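Local coordinates for protein glycerol dehydratase (Clostridium butyricum, PDB 1R9D) that probably dehydrates glycerol without vitamin B12, as a glycyl-radical lyase of the pyruvate formate lyase-like family, at residues L453-I456 and V457-T460; G539-E542 and Y543-S546; I111-E114 and S115-K118; S765-F768 and I769-D772; A214-T217 and Y218-Y222. All blocks are in the same frame, centred on the assembly; numbering follows the deposited sequence.

How the contacts relate
All five contacts are local, each within one continuous run of chain, and none touches another. Contacts 1 and 5 lie in helices 453-461 and 197-230, and contact 3 is at the start of helix 113-125. Contact 2 enters strand 543-551, and contact 4 leaves strand 765-767. Contacts 1 and 5 are the farthest apart, with centres about 52 Å from each other on opposite sides of the chain's centre. Contacts 2 and 4 also flank that centre, their own centres about 34 Å apart. Contact 4 lies closest, its centre about 16 Å from the centre of the chain. It follows the predicted glycyl radical site, Gly763, and its Ala766 side chain is about 12 Å from a bound glycerol. Contact 3 is the surface contact of the set.

Contact 1: residues L453-I456 and V457-T460; sequences LARI and VELT
OE2 of Glu458 lies at the edge of the Arg455 guanidinium, near the guanidinium plane. The two flat groups stand almost perpendicular, their planes 86° apart. NH1 of Arg455 is 3.3 Å from OE2 of Glu458, a salt bridge whose hydrogen bond is weak. The arginine chain bends at chi2 and chi3 and brings the guanidinium out beside its own turn. The extended Glu458 chain leans back along the helix to meet it. Both groups have further partners. NE and NH2 of Arg455 donate to the carbonyls of Asp150 and Cys149, and NH1 also pairs with Asp466. OE2 of Glu458 accepts from the backbone N of Gly653. This is an i to i+3 pair on helix 453-461, which comes after strand 449-452. OG1 of Thr460 donates to the carbonyl O of Ile456 at 2.6 Å. The backbone N of Thr460 reaches the same oxygen at 2.9 Å, from the other face of the carbonyl plane. OG1 lies anti to the carbonyl carbon of Thr460 (chi1 -59°), which turns the hydroxyl back along the helix. The CG of Leu459 rests 3.3 Å from the carbonyl O of Arg455. Tyr491 and Phe498 of helix 484-516 pack on Ile456 and Leu459.

Contact 2: residues G539-E542 and Y543-S546; sequences GGAE and YNFS
Glu542 and Tyr543 cross with the glutamate chain over one face of the ring. CG of Glu542 sits 3.7 Å from the centroid of the Tyr543 ring and only 8° off the ring normal. This is a CH-pi contact made by a methylene group, not by the carboxylate. CG of Glu542 is anti to its backbone N (chi1 168°), and the chain then bends at chi2. The carboxylate plane ends up 89° from the ring plane. Water 3 joins the polar ends of the two side chains. It donates to OE2 of Glu542 at 3.0 Å and to OH of Tyr543 at 2.8 Å. The same hydroxyl is hydrogen-bonded to Asp424.

The Asn544 amide turns back toward the preceding loop. ND2 of Asn544 lies 3.1 Å from the carbonyl O of Ala541. Two waters bridge the amide to the loop, one at each end. Water 1 accepts from N of Ala541 and donates to OD1 of Asn544, at 2.7 Å from OD1. Water 2 accepts from ND2 of Asn544 and donates to the carbonyl O of Glu542. OD1 of Asn544 also accepts from NH1 of Arg631. CB of Ala541 points toward the strand and packs 3.4 Å from the carbonyl O of Tyr543. Here the loop after helix 529-532 runs into strand 543-551, which pairs in parallel with strand 442-443 in a mixed sheet.

Contact 3: residues I111-E114 and S115-K118; sequences ISEE and SKEK
One salt bridge joins Glu113 and Lys116. Their side chains lie side by side and point the same way. NZ of Lys116 donates to OE2 of Glu113 at 3.1 Å. The ammonium arrives on the syn side of the carboxylate, 17° out of its plane. The glutamate bends at chi2 (-57°), which carries its carboxylate alongside the extended lysine. NZ has a second acidic partner in Asp99, so the lysine is shared between two carboxylates. Glu117 pairs further along the helix with Lys120.

Apolar contacts involve Ile111. Its CG1 touches CB of Ser115 at 3.8 Å, while its CG2 lies 3.8 Å from CE of Lys116. The isoleucine thus packs against the root of one side chain and the outer methylene, CE, of the next.

Hydrogen bonds form the third group. The carbonyl O of Ser112 accepts from N of Lys116 at 3.2 Å, and the next two carbonyls accept from Glu117 and Lys118 in turn. Water 4 accepts from N of Ser112 and is hydrogen-bonded to OG of Ser115, 2.8 Å away. The side chain of Ser112 accepts from N of Ser115, though the modelled place of its OG is less sure. Ser112 is the N-cap of helix 113-125, and the whole arrangement is that of a serine-capped first turn at the protein surface.

Contact 4: residues S765-F768 and I769-D772; sequences SAQF and ISLD
Ser770 has its OG between its own backbone N and carbonyl carbon (chi1 73°), and this turns the hydroxyl back onto Gln767. OG of Ser770 donates to the carbonyl O of Gln767 at 2.7 Å, in the carbonyl plane and on a lone pair. The backbone N of Ser770 donates to the same oxygen at 2.8 Å, but from above that plane. Two bonds therefore grip one carbonyl. Water 5 accepts from N of Gln767 and donates to OG of Ser770. The Gln767 chain is extended, with CG anti to the backbone N (chi1 171°). It crosses Ile769, whose CG1 touches CG of Gln767 at 3.7 Å. The Gln767 amide is bound outside the contact by Gln755 and Arg81.

The chain here leaves strand 765-767 through a short 3-10 turn. That strand pairs antiparallel with strand 758-760, and the hairpin between them carries the predicted radical glycine, Gly763. The turn is continued by N of Leu771, which donates to the carbonyl O of Phe768 at 3.2 Å. CD2 of Leu771 comes back to CB of Ala766 at 4.2 Å, and its CD1 lies obliquely to the Phe768 ring. Leu744 and Ala747 of helix 741-749 pack on that ring.

Contact 5: residues A214-T217 and Y218-Y222; sequences AAIT and YVNRY
Tyr218 and Val219 pack tightly onto the preceding turn. CB of Tyr218 is 3.3 Å from the carbonyl O of Ala215, and CG2 of Val219 is 3.4 Å from that same oxygen. The backbone N of Val219 donates to it as well, at 3.0 Å. CG of Tyr218 is anti to the backbone N (chi1 -172°), which sends the ring outward, with a lean toward Tyr222. CD1 of Tyr222 lies over one face of the Tyr218 ring, offset toward the rim. OH of Tyr222 donates to OH of Tyr218 at 3.0 Å.

On the partly exposed side, Ile216 and Asn220 meet more loosely. They run side by side, pointing the same way, but their side chains come no nearer than 3.9 Å, from CG2 of Ile216 to OD1 of Asn220. OG1 of Thr217 is hydrogen-bonded to the carbonyl of Glu213, one turn back. Arg221 is close at its CG, 3.3 Å from the carbonyl O of Thr217, then bends at chi3. Its NH1 donates to the carbonyls of Leu59 and Ile62. These residues belong to the long helix 197-230. Helix 260-277 packs on Ala215, Tyr218 and Val219, helix 169-190 on Ile216, and helix 47-61 on Ala214 and Tyr218.

Contact 1: residues L453-I456 and V457-T460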
loop_
_atom_site.group_PDB
_atom_site.type_symbol
_atom_site.label_atom_id
_atom_site.label_comp_id
_atom_site.label_asym_id
_atom_site.label_seq_id
_atom_site.Cartn_x
_atom_site.Cartn_y
_atom_site.Cartn_z
ATOM N N LEU A 453 25.872 4.222 -23.381
ATOM C CA LEU A 453 26.854 5.295 -23.253
ATOM C C LEU A 453 27.161 5.969 -24.590
ATOM O O LEU A 453 27.404 7.177 -24.641
ATOM C CB LEU A 453 28.147 4.749 -22.655
ATOM C CG LEU A 453 28.074 4.125 -21.261
ATOM C CD1 LEU A 453 29.399 3.427 -20.971
ATOM C CD2 LEU A 453 27.768 5.194 -20.214
ATOM N N ALA A 454 27.149 5.191 -25.669
ATOM C CA ALA A 454 27.437 5.732 -26.998
ATOM C C ALA A 454 26.410 6.777 -27.439
ATOM O O ALA A 454 26.748 7.743 -28.126
ATOM C CB ALA A 454 27.510 4.597 -28.019
ATOM N N ARG A 455 25.154 6.584 -27.049
ATOM C CA ARG A 455 24.104 7.530 -27.406
ATOM C C ARG A 455 24.342 8.882 -26.753
ATOM O O ARG A 455 23.953 9.911 -27.296
ATOM C CB ARG A 455 22.737 6.983 -26.988
ATOM C CG ARG A 455 22.246 5.852 -27.876
ATOM C CD ARG A 455 21.620 6.408 -29.147
ATOM N NE ARG A 455 20.335 7.035 -28.852
ATOM C CZ ARG A 455 19.715 7.899 -29.648
ATOM N NH1 ARG A 455 20.260 8.250 -30.801
ATOM N NH2 ARG A 455 18.546 8.414 -29.286
ATOM N N ILE A 456 24.976 8.883 -25.581
ATOM C CA ILE A 456 25.254 10.137 -24.889
ATOM C C ILE A 456 26.285 10.939 -25.694
ATOM O O ILE A 456 26.226 12.169 -25.744
ATOM C CB ILE A 456 25.776 9.878 -23.445
ATOM C CG1 ILE A 456 24.705 9.139 -22.633
ATOM C CG2 ILE A 456 26.123 11.198 -22.761
ATOM C CD1 ILE A 456 23.373 9.886 -22.516
ATOM N N VAL A 457 27.224 10.246 -26.334
ATOM C CA VAL A 457 28.221 10.939 -27.148
ATOM C C VAL A 457 27.510 11.547 -28.359
ATOM O O VAL A 457 27.762 12.690 -28.724
ATOM C CB VAL A 457 29.326 9.981 -27.644
ATOM C CG1 VAL A 457 30.220 10.697 -28.651
ATOM C CG2 VAL A 457 30.163 9.491 -26.467
ATOM N N GLU A 458 26.611 10.777 -28.966
ATOM C CA GLU A 458 25.856 11.240 -30.129
ATOM C C GLU A 458 25.019 12.468 -29.774
ATOM O O GLU A 458 24.957 13.436 -30.536
ATOM C CB GLU A 458 24.954 10.110 -30.650
ATOM C CG GLU A 458 24.144 10.462 -31.888
ATOM C CD GLU A 458 23.356 9.279 -32.445
ATOM O OE1 GLU A 458 22.732 9.438 -33.517
ATOM O OE2 GLU A 458 23.355 8.195 -31.818
ATOM N N LEU A 459 24.379 12.432 -28.609
ATOM C CA LEU A 459 23.553 13.548 -28.167
ATOM C C LEU A 459 24.381 14.761 -27.757
ATOM O O LEU A 459 23.877 15.883 -27.762
ATOM C CB LEU A 459 22.647 13.115 -27.010
ATOM C CG LEU A 459 21.513 12.167 -27.411
ATOM C CD1 LEU A 459 20.793 11.684 -26.159
ATOM C CD2 LEU A 459 20.541 12.883 -28.350
ATOM N N THR A 460 25.640 14.543 -27.389
ATOM C CA THR A 460 26.507 15.657 -27.017
ATOM C C THR A 460 26.844 16.410 -28.302
ATOM O O THR A 460 26.769 17.637 -28.362
ATOM C CB THR A 460 27.817 15.169 -26.361
ATOM O OG1 THR A 460 27.507 14.400 -25.190
ATOM C CG2 THR A 460 28.682 16.355 -25.959
#

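Contact 2: residues G539-E542 and Y543-S546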
loop_
_atom_site.group_PDB
_atom_site.type_symbol
_atom_site.label_atom_id
_atom_site.label_comp_id
_atom_site.label_asym_id
_atom_site.label_seq_id
_atom_site.Cartn_x
_atom_site.Cartn_y
_atom_site.Cartn_z
ATOM N N GLY A 539 12.144 -3.780 1.789
ATOM C CA GLY A 539 13.379 -3.439 2.484
ATOM C C GLY A 539 13.849 -4.347 3.610
ATOM O O GLY A 539 14.714 -3.957 4.399
ATOM N N GLY A 540 13.298 -5.555 3.696
ATOM C CA GLY A 540 13.705 -6.468 4.753
ATOM C C GLY A 540 15.158 -6.929 4.764
ATOM O O GLY A 540 15.697 -7.251 5.822
ATOM N N ALA A 541 15.804 -6.959 3.601
ATOM C CA ALA A 541 17.190 -7.412 3.523
ATOM C C ALA A 541 18.151 -6.547 4.335
ATOM O O ALA A 541 17.915 -5.357 4.536
ATOM C CB ALA A 541 17.648 -7.456 2.061
ATOM N N GLU A 542 19.228 -7.164 4.808
ATOM C CA GLU A 542 20.261 -6.456 5.568
ATOM C C GLU A 542 20.942 -5.440 4.650
ATOM O O GLU A 542 21.227 -4.309 5.054
ATOM C CB GLU A 542 21.302 -7.460 6.084
ATOM C CG GLU A 542 22.597 -6.848 6.648
ATOM C CD GLU A 542 22.375 -5.979 7.878
ATOM O OE1 GLU A 542 21.380 -6.208 8.601
ATOM O OE2 GLU A 542 23.213 -5.077 8.132
ATOM N N TYR A 543 21.192 -5.855 3.410
ATOM C CA TYR A 543 21.844 -5.005 2.414
ATOM C C TYR A 543 20.897 -4.737 1.242
ATOM O O TYR A 543 20.269 -5.659 0.729
ATOM C CB TYR A 543 23.116 -5.692 1.893
ATOM C CG TYR A 543 24.150 -5.981 2.962
ATOM C CD1 TYR A 543 24.516 -7.292 3.278
ATOM C CD2 TYR A 543 24.760 -4.943 3.658
ATOM C CE1 TYR A 543 25.476 -7.560 4.268
ATOM C CE2 TYR A 543 25.712 -5.196 4.648
ATOM C CZ TYR A 543 26.067 -6.500 4.948
ATOM O OH TYR A 543 27.016 -6.734 5.926
ATOM N N ASN A 544 20.797 -3.476 0.826
ATOM C CA ASN A 544 19.926 -3.100 -0.291
ATOM C C ASN A 544 20.648 -2.238 -1.320
ATOM O O ASN A 544 21.334 -1.275 -0.968
ATOM C CB ASN A 544 18.706 -2.336 0.217
ATOM C CG ASN A 544 17.692 -3.238 0.883
ATOM O OD1 ASN A 544 16.887 -3.883 0.213
ATOM N ND2 ASN A 544 17.734 -3.297 2.207
ATOM N N PHE A 545 20.475 -2.578 -2.594
ATOM C CA PHE A 545 21.103 -1.831 -3.682
ATOM C C PHE A 545 20.204 -1.853 -4.909
ATOM O O PHE A 545 19.154 -2.493 -4.911
ATOM C CB PHE A 545 22.445 -2.457 -4.094
ATOM C CG PHE A 545 23.442 -2.581 -2.979
ATOM C CD1 PHE A 545 23.692 -3.814 -2.391
ATOM C CD2 PHE A 545 24.125 -1.462 -2.506
ATOM C CE1 PHE A 545 24.605 -3.940 -1.345
ATOM C CE2 PHE A 545 25.041 -1.577 -1.459
ATOM C CZ PHE A 545 25.281 -2.814 -0.878
ATOM N N SER A 546 20.633 -1.125 -5.936
ATOM C CA SER A 546 19.970 -1.081 -7.243
ATOM C C SER A 546 21.142 -0.953 -8.218
ATOM O O SER A 546 22.038 -0.138 -7.999
ATOM C CB SER A 546 19.026 0.113 -7.358
ATOM O OG SER A 546 17.836 -0.116 -6.619
HETATM O O HOH W 1 15.074 -5.769 1.056
HETATM O O HOH W 2 19.798 -1.960 3.684
HETATM O O HOH W 3 26.175 -5.438 8.223
#

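Contact 3: residues I111-E114 and S115-K118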
loop_
_atom_site.group_PDB
_atom_site.type_symbol
_atom_site.label_atom_id
_atom_site.label_comp_id
_atom_site.label_asym_id
_atom_site.label_seq_id
_atom_site.Cartn_x
_atom_site.Cartn_y
_atom_site.Cartn_z
ATOM N N ILE A 111 4.000 -23.126 -28.975
ATOM C CA ILE A 111 2.852 -22.933 -28.098
ATOM C C ILE A 111 1.624 -23.537 -28.773
ATOM O O ILE A 111 1.314 -23.224 -29.923
ATOM C CB ILE A 111 2.618 -21.435 -27.765
ATOM C CG1 ILE A 111 1.500 -21.310 -26.723
ATOM C CG2 ILE A 111 2.294 -20.651 -29.027
ATOM C CD1 ILE A 111 1.267 -19.897 -26.225
ATOM N N SER A 112 0.943 -24.421 -28.053
ATOM C CA SER A 112 -0.235 -25.106 -28.580
ATOM C C SER A 112 -1.441 -24.195 -28.762
ATOM O O SER A 112 -1.539 -23.136 -28.137
ATOM C CB SER A 112 -0.617 -26.261 -27.658
ATOM O OG SER A 112 -1.021 -25.774 -26.390
ATOM N N GLU A 113 -2.362 -24.618 -29.624
ATOM C CA GLU A 113 -3.573 -23.852 -29.881
ATOM C C GLU A 113 -4.434 -23.825 -28.627
ATOM O O GLU A 113 -5.150 -22.859 -28.377
ATOM C CB GLU A 113 -4.355 -24.465 -31.046
ATOM C CG GLU A 113 -3.662 -24.309 -32.388
ATOM C CD GLU A 113 -3.387 -22.855 -32.727
ATOM O OE1 GLU A 113 -4.358 -22.076 -32.839
ATOM O OE2 GLU A 113 -2.200 -22.491 -32.876
ATOM N N GLU A 114 -4.359 -24.896 -27.843
ATOM C CA GLU A 114 -5.116 -24.989 -26.600
ATOM C C GLU A 114 -4.628 -23.920 -25.625
ATOM O O GLU A 114 -5.425 -23.259 -24.962
ATOM C CB GLU A 114 -4.939 -26.371 -25.971
ATOM C CG GLU A 114 -3.544 -26.945 -26.156
ATOM C CD GLU A 114 -3.104 -27.849 -25.018
ATOM O OE1 GLU A 114 -3.912 -28.703 -24.584
ATOM O OE2 GLU A 114 -1.943 -27.711 -24.565
ATOM N N SER A 115 -3.311 -23.755 -25.544
ATOM C CA SER A 115 -2.727 -22.766 -24.647
ATOM C C SER A 115 -3.132 -21.349 -25.037
ATOM O O SER A 115 -3.447 -20.531 -24.174
ATOM C CB SER A 115 -1.203 -22.892 -24.640
ATOM O OG SER A 115 -0.806 -24.074 -23.969
ATOM N N LYS A 116 -3.121 -21.058 -26.334
ATOM C CA LYS A 116 -3.509 -19.733 -26.810
ATOM C C LYS A 116 -4.938 -19.436 -26.372
ATOM O O LYS A 116 -5.256 -18.332 -25.922
ATOM C CB LYS A 116 -3.442 -19.662 -28.336
ATOM C CG LYS A 116 -2.048 -19.775 -28.936
ATOM C CD LYS A 116 -2.133 -19.639 -30.454
ATOM C CE LYS A 116 -0.781 -19.794 -31.127
ATOM N NZ LYS A 116 -0.902 -19.716 -32.615
ATOM N N GLU A 117 -5.796 -20.441 -26.511
ATOM C CA GLU A 117 -7.199 -20.310 -26.151
ATOM C C GLU A 117 -7.385 -20.063 -24.658
ATOM O O GLU A 117 -8.110 -19.152 -24.261
ATOM C CB GLU A 117 -7.954 -21.576 -26.568
ATOM C CG GLU A 117 -9.451 -21.529 -26.311
ATOM C CD GLU A 117 -10.117 -20.324 -26.947
ATOM O OE1 GLU A 117 -9.862 -20.061 -28.143
ATOM O OE2 GLU A 117 -10.904 -19.644 -26.251
ATOM N N LYS A 118 -6.727 -20.873 -23.834
ATOM C CA LYS A 118 -6.845 -20.737 -22.389
ATOM C C LYS A 118 -6.255 -19.442 -21.845
ATOM O O LYS A 118 -6.687 -18.955 -20.798
ATOM C CB LYS A 118 -6.203 -21.934 -21.688
ATOM C CG LYS A 118 -6.975 -23.234 -21.885
ATOM C CD LYS A 118 -6.373 -24.378 -21.091
ATOM C CE LYS A 118 -7.205 -25.644 -21.255
ATOM N NZ LYS A 118 -6.675 -26.781 -20.451
HETATM O O HOH W 4 1.606 -24.941 -25.084
#

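Contact 4: residues S765-F768 and I769-D772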
loop_
_atom_site.group_PDB
_atom_site.type_symbol
_atom_site.label_atom_id
_atom_site.label_comp_id
_atom_site.label_asym_id
_atom_site.label_seq_id
_atom_site.Cartn_x
_atom_site.Cartn_y
_atom_site.Cartn_z
ATOM N N SER A 765 27.308 -18.543 -21.036
ATOM C CA SER A 765 27.550 -19.327 -22.235
ATOM C C SER A 765 26.194 -19.696 -22.825
ATOM O O SER A 765 25.170 -19.612 -22.142
ATOM C CB SER A 765 28.350 -20.584 -21.895
ATOM O OG SER A 765 29.661 -20.247 -21.457
ATOM N N ALA A 766 26.177 -20.088 -24.093
ATOM C CA ALA A 766 24.921 -20.450 -24.730
ATOM C C ALA A 766 25.122 -21.454 -25.843
ATOM O O ALA A 766 26.230 -21.633 -26.345
ATOM C CB ALA A 766 24.242 -19.205 -25.292
ATOM N N GLN A 767 24.030 -22.117 -26.207
ATOM C CA GLN A 767 24.043 -23.069 -27.304
ATOM C C GLN A 767 24.108 -22.159 -28.524
ATOM O O GLN A 767 23.158 -21.427 -28.821
ATOM C CB GLN A 767 22.745 -23.881 -27.299
ATOM C CG GLN A 767 22.534 -24.761 -28.517
ATOM C CD GLN A 767 21.204 -25.494 -28.462
ATOM O OE1 GLN A 767 20.193 -24.930 -28.039
ATOM N NE2 GLN A 767 21.194 -26.750 -28.901
ATOM N N PHE A 768 25.244 -22.188 -29.212
ATOM C CA PHE A 768 25.457 -21.336 -30.370
ATOM C C PHE A 768 24.288 -21.247 -31.356
ATOM O O PHE A 768 23.908 -20.150 -31.767
ATOM C CB PHE A 768 26.724 -21.778 -31.110
ATOM C CG PHE A 768 27.147 -20.841 -32.202
ATOM C CD1 PHE A 768 27.679 -19.590 -31.897
ATOM C CD2 PHE A 768 26.994 -21.197 -33.539
ATOM C CE1 PHE A 768 28.054 -18.708 -32.910
ATOM C CE2 PHE A 768 27.366 -20.322 -34.558
ATOM C CZ PHE A 768 27.897 -19.075 -34.242
ATOM N N ILE A 769 23.709 -22.388 -31.730
ATOM C CA ILE A 769 22.613 -22.378 -32.695
ATOM C C ILE A 769 21.295 -21.800 -32.183
ATOM O O ILE A 769 20.346 -21.652 -32.955
ATOM C CB ILE A 769 22.339 -23.799 -33.276
ATOM C CG1 ILE A 769 21.849 -24.743 -32.177
ATOM C CG2 ILE A 769 23.606 -24.344 -33.924
ATOM C CD1 ILE A 769 21.389 -26.100 -32.700
ATOM N N SER A 770 21.224 -21.468 -30.896
ATOM C CA SER A 770 19.997 -20.897 -30.341
ATOM C C SER A 770 20.044 -19.374 -30.416
ATOM O O SER A 770 19.038 -18.699 -30.196
ATOM C CB SER A 770 19.800 -21.329 -28.881
ATOM O OG SER A 770 20.707 -20.666 -28.008
ATOM N N LEU A 771 21.219 -18.842 -30.741
ATOM C CA LEU A 771 21.426 -17.398 -30.834
ATOM C C LEU A 771 21.043 -16.802 -32.180
ATOM O O LEU A 771 21.233 -17.428 -33.222
ATOM C CB LEU A 771 22.897 -17.073 -30.574
ATOM C CG LEU A 771 23.487 -17.414 -29.211
ATOM C CD1 LEU A 771 25.003 -17.232 -29.259
ATOM C CD2 LEU A 771 22.870 -16.511 -28.154
ATOM N N ASP A 772 20.518 -15.583 -32.156
ATOM C CA ASP A 772 20.153 -14.882 -33.381
ATOM C C ASP A 772 21.457 -14.652 -34.151
ATOM O O ASP A 772 22.518 -14.490 -33.545
ATOM C CB ASP A 772 19.490 -13.547 -33.039
ATOM C CG ASP A 772 19.048 -12.779 -34.268
ATOM O OD1 ASP A 772 19.852 -11.972 -34.791
ATOM O OD2 ASP A 772 17.896 -12.988 -34.715
HETATM O O HOH W 5 21.398 -21.787 -25.086
#

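Contact 5: residues A214-T217 and Y218-Y222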
loop_
_atom_site.group_PDB
_atom_site.type_symbol
_atom_site.label_atom_id
_atom_site.label_comp_id
_atom_site.label_asym_id
_atom_site.label_seq_id
_atom_site.Cartn_x
_atom_site.Cartn_y
_atom_site.Cartn_z
ATOM N N ALA A 214 3.248 -24.907 1.732
ATOM C CA ALA A 214 2.932 -25.288 0.362
ATOM C C ALA A 214 4.140 -25.991 -0.252
ATOM O O ALA A 214 3.988 -26.925 -1.043
ATOM C CB ALA A 214 2.562 -24.059 -0.463
ATOM N N ALA A 215 5.338 -25.539 0.115
ATOM C CA ALA A 215 6.561 -26.147 -0.398
ATOM C C ALA A 215 6.616 -27.601 0.064
ATOM O O ALA A 215 6.945 -28.496 -0.717
ATOM C CB ALA A 215 7.783 -25.386 0.110
ATOM N N ILE A 216 6.293 -27.825 1.336
ATOM C CA ILE A 216 6.293 -29.168 1.909
ATOM C C ILE A 216 5.326 -30.062 1.134
ATOM O O ILE A 216 5.640 -31.214 0.829
ATOM C CB ILE A 216 5.895 -29.129 3.403
ATOM C CG1 ILE A 216 6.987 -28.410 4.204
ATOM C CG2 ILE A 216 5.690 -30.541 3.937
ATOM C CD1 ILE A 216 6.670 -28.235 5.677
ATOM N N THR A 217 4.160 -29.517 0.802
ATOM C CA THR A 217 3.149 -30.250 0.045
ATOM C C THR A 217 3.681 -30.610 -1.339
ATOM O O THR A 217 3.479 -31.726 -1.828
ATOM C CB THR A 217 1.866 -29.404 -0.132
ATOM O OG1 THR A 217 1.310 -29.103 1.154
ATOM C CG2 THR A 217 0.835 -30.155 -0.966
ATOM N N TYR A 218 4.362 -29.652 -1.965
ATOM C CA TYR A 218 4.925 -29.843 -3.298
ATOM C C TYR A 218 5.896 -31.017 -3.331
ATOM O O TYR A 218 5.812 -31.876 -4.210
ATOM C CB TYR A 218 5.649 -28.568 -3.751
ATOM C CG TYR A 218 6.102 -28.597 -5.192
ATOM C CD1 TYR A 218 5.173 -28.648 -6.233
ATOM C CD2 TYR A 218 7.461 -28.579 -5.519
ATOM C CE1 TYR A 218 5.582 -28.683 -7.562
ATOM C CE2 TYR A 218 7.881 -28.615 -6.847
ATOM C CZ TYR A 218 6.936 -28.669 -7.863
ATOM O OH TYR A 218 7.342 -28.725 -9.178
ATOM N N VAL A 219 6.816 -31.051 -2.372
ATOM C CA VAL A 219 7.807 -32.118 -2.302
ATOM C C VAL A 219 7.138 -33.476 -2.083
ATOM O O VAL A 219 7.559 -34.486 -2.650
ATOM C CB VAL A 219 8.817 -31.856 -1.172
ATOM C CG1 VAL A 219 9.828 -32.984 -1.100
ATOM C CG2 VAL A 219 9.529 -30.525 -1.416
ATOM N N ASN A 220 6.093 -33.494 -1.265
ATOM C CA ASN A 220 5.373 -34.734 -0.992
ATOM C C ASN A 220 4.675 -35.283 -2.229
ATOM O O ASN A 220 4.469 -36.491 -2.341
ATOM C CB ASN A 220 4.369 -34.517 0.141
ATOM C CG ASN A 220 5.017 -34.609 1.505
ATOM O OD1 ASN A 220 4.594 -33.949 2.460
ATOM N ND2 ASN A 220 6.049 -35.440 1.611
ATOM N N ARG A 221 4.310 -34.404 -3.156
ATOM C CA ARG A 221 3.662 -34.844 -4.384
ATOM C C ARG A 221 4.651 -35.649 -5.225
ATOM O O ARG A 221 4.260 -36.585 -5.924
ATOM C CB ARG A 221 3.147 -33.647 -5.188
ATOM C CG ARG A 221 1.974 -32.921 -4.539
ATOM C CD ARG A 221 1.474 -31.789 -5.423
ATOM N NE ARG A 221 0.970 -32.280 -6.701
ATOM C CZ ARG A 221 0.861 -31.536 -7.798
ATOM N NH1 ARG A 221 1.224 -30.259 -7.777
ATOM N NH2 ARG A 221 0.400 -32.069 -8.921
ATOM N N TYR A 222 5.932 -35.284 -5.161
ATOM C CA TYR A 222 6.951 -36.011 -5.914
ATOM C C TYR A 222 7.250 -37.340 -5.239
ATOM O O TYR A 222 7.554 -38.330 -5.909
ATOM C CB TYR A 222 8.248 -35.200 -6.042
ATOM C CG TYR A 222 8.218 -34.190 -7.163
ATOM C CD1 TYR A 222 7.741 -32.899 -6.949
ATOM C CD2 TYR A 222 8.612 -34.544 -8.455
ATOM C CE1 TYR A 222 7.653 -31.984 -7.992
ATOM C CE2 TYR A 222 8.527 -33.634 -9.510
ATOM C CZ TYR A 222 8.045 -32.356 -9.266
ATOM O OH TYR A 222 7.940 -31.451 -10.292
#